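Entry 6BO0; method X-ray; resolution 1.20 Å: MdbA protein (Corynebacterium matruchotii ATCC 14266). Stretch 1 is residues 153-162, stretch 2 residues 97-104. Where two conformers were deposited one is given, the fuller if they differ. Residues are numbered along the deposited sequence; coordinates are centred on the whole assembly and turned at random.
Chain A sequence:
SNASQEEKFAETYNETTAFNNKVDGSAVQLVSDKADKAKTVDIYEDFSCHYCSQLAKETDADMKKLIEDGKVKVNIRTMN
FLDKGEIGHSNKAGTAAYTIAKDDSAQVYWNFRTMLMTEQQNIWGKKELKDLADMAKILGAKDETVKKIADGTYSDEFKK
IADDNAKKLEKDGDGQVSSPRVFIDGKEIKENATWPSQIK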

ATOM      1  N   THR A 153       4.467   5.703  15.952  1.00 11.96           N
ATOM      2  CA  THR A 153       4.174   4.593  16.842  1.00 12.78           C
ATOM      3  C   THR A 153       4.540   3.242  16.224  1.00 12.80           C
ATOM      4  O   THR A 153       5.044   2.350  16.910  1.00 14.68           O
ATOM      5  CB  THR A 153       2.703   4.670  17.303  1.00 13.60           C
ATOM      6  OG1 THR A 153       2.488   5.934  17.946  1.00 15.28           O
ATOM      7  CG2 THR A 153       2.337   3.513  18.224  1.00 15.90           C
ATOM      8  N   TYR A 154       4.283   3.101  14.919  1.00 11.87           N
ATOM      9  CA  TYR A 154       4.575   1.854  14.232  1.00 11.49           C
ATOM     10  C   TYR A 154       5.831   1.905  13.375  1.00 12.15           C
ATOM     11  O   TYR A 154       6.037   0.997  12.541  1.00 12.58           O
ATOM     12  CB  TYR A 154       3.380   1.406  13.392  1.00 12.30           C
ATOM     13  CG  TYR A 154       2.141   1.072  14.201  1.00 13.22           C
ATOM     14  CD1 TYR A 154       2.175   0.231  15.311  1.00 20.03           C
ATOM     15  CD2 TYR A 154       0.923   1.562  13.808  1.00 14.36           C
ATOM     16  CE1 TYR A 154       0.998  -0.080  15.996  1.00 22.10           C
ATOM     17  CE2 TYR A 154      -0.239   1.247  14.452  1.00 17.22           C
ATOM     18  CZ  TYR A 154      -0.203   0.443  15.556  1.00 18.86           C
ATOM     19  OH  TYR A 154      -1.387   0.144  16.183  1.00 23.79           O
ATOM     20  N   SER A 155       6.697   2.898  13.541  1.00 12.11           N
ATOM     21  CA  SER A 155       7.903   2.949  12.724  1.00 13.02           C
ATOM     22  C   SER A 155       8.764   1.719  12.817  1.00 14.09           C
ATOM     23  O   SER A 155       9.235   1.190  11.812  1.00 14.93           O
ATOM     24  CB  SER A 155       8.714   4.187  13.064  1.00 13.81           C
ATOM     25  OG  SER A 155       8.006   5.358  12.662  1.00 14.60           O
ATOM     26  N   ASP A 156       8.974   1.225  14.022  1.00 14.41           N
ATOM     27  CA  ASP A 156       9.817   0.059  14.180  1.00 16.20           C
ATOM     28  C   ASP A 156       9.120  -1.212  13.690  1.00 15.14           C
ATOM     29  O   ASP A 156       9.750  -2.070  13.066  1.00 16.96           O
ATOM     30  CB  ASP A 156      10.269  -0.040  15.627  1.00 21.20           C
ATOM     31  CG  ASP A 156      11.291   1.056  16.002  1.00 24.65           C
ATOM     32  OD1 ASP A 156      11.825   1.752  15.098  1.00 31.12           O
ATOM     33  OD2 ASP A 156      11.569   1.213  17.201  1.00 35.80           O
ATOM     34  N   GLU A 157       7.825  -1.332  13.955  1.00 14.31           N
ATOM     35  CA  GLU A 157       7.049  -2.451  13.441  1.00 14.79           C
ATOM     36  C   GLU A 157       7.120  -2.482  11.913  1.00 13.96           C
ATOM     37  O   GLU A 157       7.302  -3.538  11.298  1.00 14.07           O
ATOM     38  CB  GLU A 157       5.635  -2.305  13.930  1.00 15.91           C
ATOM     39  CG  GLU A 157       4.710  -3.470  13.651  1.00 19.18           C
ATOM     40  CD  GLU A 157       3.475  -3.435  14.543  1.00 19.68           C
ATOM     41  OE1 GLU A 157       3.622  -3.346  15.778  1.00 24.70           O
ATOM     42  OE2 GLU A 157       2.357  -3.521  14.043  1.00 21.55           O
ATOM     43  N   PHE A 158       7.016  -1.309  11.293  1.00 12.74           N
ATOM     44  CA  PHE A 158       7.079  -1.219   9.852  1.00 12.64           C
ATOM     45  C   PHE A 158       8.453  -1.621   9.316  1.00 13.38           C
ATOM     46  O   PHE A 158       8.553  -2.256   8.276  1.00 13.21           O
ATOM     47  CB  PHE A 158       6.697   0.181   9.350  1.00 13.78           C
ATOM     48  CG  PHE A 158       6.816   0.264   7.848  1.00 12.15           C
ATOM     49  CD1 PHE A 158       5.845  -0.318   7.036  1.00 13.13           C
ATOM     50  CD2 PHE A 158       7.955   0.771   7.255  1.00 13.40           C
ATOM     51  CE1 PHE A 158       6.007  -0.357   5.661  1.00 13.80           C
ATOM     52  CE2 PHE A 158       8.122   0.726   5.877  1.00 13.19           C
ATOM     53  CZ  PHE A 158       7.146   0.154   5.087  1.00 13.81           C
ATOM     54  N   LYS A 159       9.529  -1.256  10.012  1.00 13.70           N
ATOM     55  CA  LYS A 159      10.862  -1.695   9.572  0.60 15.36           C
ATOM     56  C   LYS A 159      10.900  -3.219   9.421  1.00 14.36           C
ATOM     57  O   LYS A 159      11.462  -3.756   8.444  1.00 15.10           O
ATOM     58  CB  LYS A 159      11.955  -1.227  10.536  0.60 18.66           C
ATOM     59  CG  LYS A 159      12.257   0.267  10.487  0.60 22.33           C
ATOM     60  CD  LYS A 159      13.384   0.629  11.448  0.60 31.23           C
ATOM     61  CE  LYS A 159      13.265   2.056  11.969  0.60 34.60           C
ATOM     62  NZ  LYS A 159      14.483   2.449  12.729  0.60 40.73           N
ATOM     63  N   LYS A 160      10.321  -3.920  10.388  1.00 14.54           N
ATOM     64  CA  LYS A 160      10.273  -5.380  10.321  1.00 15.31           C
ATOM     65  C   LYS A 160       9.343  -5.871   9.207  1.00 14.70           C
ATOM     66  O   LYS A 160       9.643  -6.869   8.548  1.00 15.89           O
ATOM     67  CB  LYS A 160       9.857  -5.985  11.670  1.00 17.86           C
ATOM     68  CG  LYS A 160       9.810  -7.514  11.652  1.00 19.58           C
ATOM     69  CD  LYS A 160       9.752  -8.110  13.042  1.00 22.43           C
ATOM     70  CE  LYS A 160       9.104  -9.481  13.095  1.00 29.03           C
ATOM     71  NZ  LYS A 160       9.547 -10.463  12.097  1.00 28.35           N
ATOM     72  N   ILE A 161       8.185  -5.235   9.029  1.00 13.63           N
ATOM     73  CA  ILE A 161       7.275  -5.564   7.891  1.00 13.98           C
ATOM     74  C   ILE A 161       8.086  -5.547   6.582  1.00 12.26           C
ATOM     75  O   ILE A 161       8.040  -6.476   5.769  1.00 12.35           O
ATOM     76  CB  ILE A 161       6.112  -4.484   7.778  1.00 15.00           C
ATOM     77  CG1 ILE A 161       5.118  -4.534   8.946  1.00 17.85           C
ATOM     78  CG2 ILE A 161       5.387  -4.568   6.417  1.00 16.73           C
ATOM     79  CD1 ILE A 161       4.227  -5.747   8.970  1.00 19.72           C
ATOM     80  N   ALA A 162       8.798  -4.450   6.355  1.00 11.47           N
ATOM     81  CA  ALA A 162       9.538  -4.257   5.113  1.00 12.22           C
ATOM     82  C   ALA A 162      10.644  -5.309   4.955  1.00 12.08           C
ATOM     83  O   ALA A 162      10.809  -5.896   3.879  1.00 13.05           O
ATOM     84  CB  ALA A 162      10.122  -2.855   5.099  1.00 12.87           C
TER
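Stretch 2, residues 97-104: AYTIAKDD

What fills the apolar centre of the contact? Tyr98 of stretch 2 does, with its CA-to-CB bond pointing toward stretch 1 and chi1 in the t well. Three side chains of stretch 1 pack along it: Phe158 CD1 lies 3.9 Å from Tyr98 CB, Ile161 CD1 3.6 Å from Tyr98 CE1, and Tyr154 CB 3.9 Å from Tyr98 CD2. Phe158 and Ile161 are one turn apart or less on their helix, and Tyr154 stands just before it, so the one tyrosine spans most of the stretch. The two tyrosine rings form an offset edge-to-face pair, the edge of Tyr98 toward the face of Tyr154, with centroids 5.8 Å apart and planes at 86°.

How do the backbones lie to allow this? Residues 97-103 are the last part of a helix that begins earlier in the chain, and Asp104 is the first residue to leave helical phi/psi. Residues 155-162 form a helix that continues later in the chain, with Tyr154 at its N-cap position. The axes cross almost at right angles, at 96°, and approach to 10.4 Å. The nearest CA pairs are Tyr154 CA to Thr99 CA, 6.5 Å, and Phe158 CA to Tyr98 CA, 7.1 Å; the last two turns of one helix lie across the first two of the other, and long side chains bridge the remaining space.

What surrounds the Tyr154 ring? The extended aliphatic chain of Lys102, t at all four chi angles, passes over one face, placing Lys102 CD 4.2 Å from the ring centroid in a CH-pi contact. At the ring edge, Thr99 OG1 is 3.5 Å from Tyr154 CD2. Farther round the edge, Tyr154 OH donates a hydrogen bond to Asp103 OD1 at 2.9 Å, tying the phenol to the last helical residue of stretch 2.

Where does the contact become polar? Glu157 reaches out to a single meeting point: its OE2 accepts a hydrogen bond from Tyr98 OH at 2.5 Å and another from Lys102 NZ at 2.6 Å, the latter part of a salt bridge. The tyrosine at the apolar centre therefore ends in a charged cluster. Water extends this edge: water 3 links Lys102 NZ to Glu157 OE1, and water 2 links Lys102 NZ to Tyr154 OH. Separately, water 1 accepts from Tyr154 N and donates to Thr99 OG1, both at 2.8 Å from its O, joining the backbone before one helix to a side chain of the other.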

ATOM      1  N   ALA A  97       1.057   4.606   5.892  1.00  8.95           N
ATOM      2  CA  ALA A  97       0.051   3.763   5.278  1.00  9.37           C
ATOM      3  C   ALA A  97      -0.235   2.517   6.113  1.00  9.38           C
ATOM      4  O   ALA A  97      -1.393   2.090   6.227  1.00 10.47           O
ATOM      5  CB  ALA A  97       0.461   3.382   3.872  1.00 10.01           C
ATOM      6  N   TYR A  98       0.812   1.947   6.720  1.00  9.92           N
ATOM      7  CA  TYR A  98       0.668   0.762   7.564  1.00 10.48           C
ATOM      8  C   TYR A  98      -0.174   1.049   8.787  1.00 10.36           C
ATOM      9  O   TYR A  98      -0.989   0.231   9.214  1.00 11.36           O
ATOM     10  CB  TYR A  98       2.053   0.240   7.971  1.00 11.43           C
ATOM     11  CG  TYR A  98       2.024  -0.901   8.936  1.00 11.66           C
ATOM     12  CD1 TYR A  98       1.780  -2.194   8.505  1.00 13.82           C
ATOM     13  CD2 TYR A  98       2.222  -0.684  10.297  1.00 13.32           C
ATOM     14  CE1 TYR A  98       1.711  -3.245   9.403  1.00 15.24           C
ATOM     15  CE2 TYR A  98       2.157  -1.726  11.192  1.00 15.20           C
ATOM     16  CZ  TYR A  98       1.908  -3.011  10.731  1.00 15.28           C
ATOM     17  OH  TYR A  98       1.864  -4.052  11.635  1.00 18.51           O
ATOM     18  N   THR A  99       0.027   2.218   9.366  1.00 10.35           N
ATOM     19  CA  THR A  99      -0.731   2.643  10.542  1.00 10.54           C
ATOM     20  C   THR A  99      -2.224   2.697  10.217  1.00 10.96           C
ATOM     21  O   THR A  99      -3.076   2.235  10.995  1.00 11.84           O
ATOM     22  CB  THR A  99      -0.250   4.023  11.027  1.00 11.06           C
ATOM     23  OG1 THR A  99       1.146   3.977  11.309  1.00 11.74           O
ATOM     24  CG2 THR A  99      -0.986   4.467  12.272  1.00 11.85           C
ATOM     25  N   ILE A 100      -2.540   3.255   9.042  1.00 10.49           N
ATOM     26  CA  ILE A 100      -3.931   3.301   8.601  1.00 10.55           C
ATOM     27  C   ILE A 100      -4.460   1.875   8.336  1.00 11.36           C
ATOM     28  O   ILE A 100      -5.579   1.536   8.725  1.00 12.27           O
ATOM     29  CB  ILE A 100      -4.073   4.194   7.356  1.00 10.34           C
ATOM     30  CG1 ILE A 100      -3.625   5.622   7.663  1.00 11.15           C
ATOM     31  CG2 ILE A 100      -5.459   4.179   6.802  1.00 12.36           C
ATOM     32  CD1 ILE A 100      -3.474   6.504   6.449  1.00 11.81           C
ATOM     33  N   ALA A 101      -3.651   1.052   7.684  1.00 10.69           N
ATOM     34  CA  ALA A 101      -4.063  -0.324   7.408  1.00 11.80           C
ATOM     35  C   ALA A 101      -4.395  -1.079   8.679  1.00 12.08           C
ATOM     36  O   ALA A 101      -5.341  -1.873   8.691  1.00 13.54           O
ATOM     37  CB  ALA A 101      -2.981  -1.067   6.651  1.00 11.68           C
ATOM     38  N   LYS A 102      -3.583  -0.888   9.708  1.00 12.56           N
ATOM     39  CA  LYS A 102      -3.726  -1.652  10.934  1.00 14.39           C
ATOM     40  C   LYS A 102      -4.863  -1.128  11.818  1.00 14.17           C
ATOM     41  O   LYS A 102      -5.601  -1.919  12.421  1.00 16.68           O
ATOM     42  CB  LYS A 102      -2.405  -1.644  11.713  1.00 14.34           C
ATOM     43  CG  LYS A 102      -2.390  -2.636  12.872  1.00 17.73           C
ATOM     44  CD  LYS A 102      -1.059  -2.674  13.586  1.00 18.65           C
ATOM     45  CE  LYS A 102      -1.125  -3.744  14.647  1.00 25.66           C
ATOM     46  NZ  LYS A 102       0.125  -3.983  15.383  1.00 24.88           N
ATOM     47  N   ASP A 103      -5.006   0.203  11.901  1.00 14.76           N
ATOM     48  CA  ASP A 103      -5.918   0.834  12.880  1.00 16.32           C
ATOM     49  C   ASP A 103      -7.144   1.485  12.322  1.00 16.93           C
ATOM     50  O   ASP A 103      -8.006   1.930  13.094  1.00 22.12           O
ATOM     51  CB  ASP A 103      -5.252   1.998  13.591  1.00 17.86           C
ATOM     52  CG  ASP A 103      -4.256   1.592  14.571  1.00 19.24           C
ATOM     53  OD1 ASP A 103      -3.834   0.429  14.629  1.00 19.90           O
ATOM     54  OD2 ASP A 103      -3.860   2.500  15.350  1.00 24.50           O
ATOM     55  N   ASP A 104      -7.241   1.618  11.019  1.00 14.69           N
ATOM     56  CA  ASP A 104      -8.239   2.449  10.428  1.00 14.36           C
ATOM     57  C   ASP A 104      -9.000   1.678   9.350  1.00 14.42           C
ATOM     58  O   ASP A 104      -8.943   0.452   9.304  1.00 16.23           O
ATOM     59  CB  ASP A 104      -7.608   3.764   9.932  1.00 14.43           C
ATOM     60  CG  ASP A 104      -8.514   4.971  10.132  1.00 14.37           C
ATOM     61  OD1 ASP A 104      -9.580   5.031   9.472  1.00 17.09           O
ATOM     62  OD2 ASP A 104      -8.169   5.845  10.946  1.00 14.78           O
TER
HETATM   63  O   HOH W   1       2.951   4.971  13.253  1.00 12.33           O
HETATM   64  O   HOH W   2      -0.825  -2.331  17.639  1.00 40.87           O
HETATM   65  O   HOH W   3       1.609  -3.188  17.774  1.00 47.37           O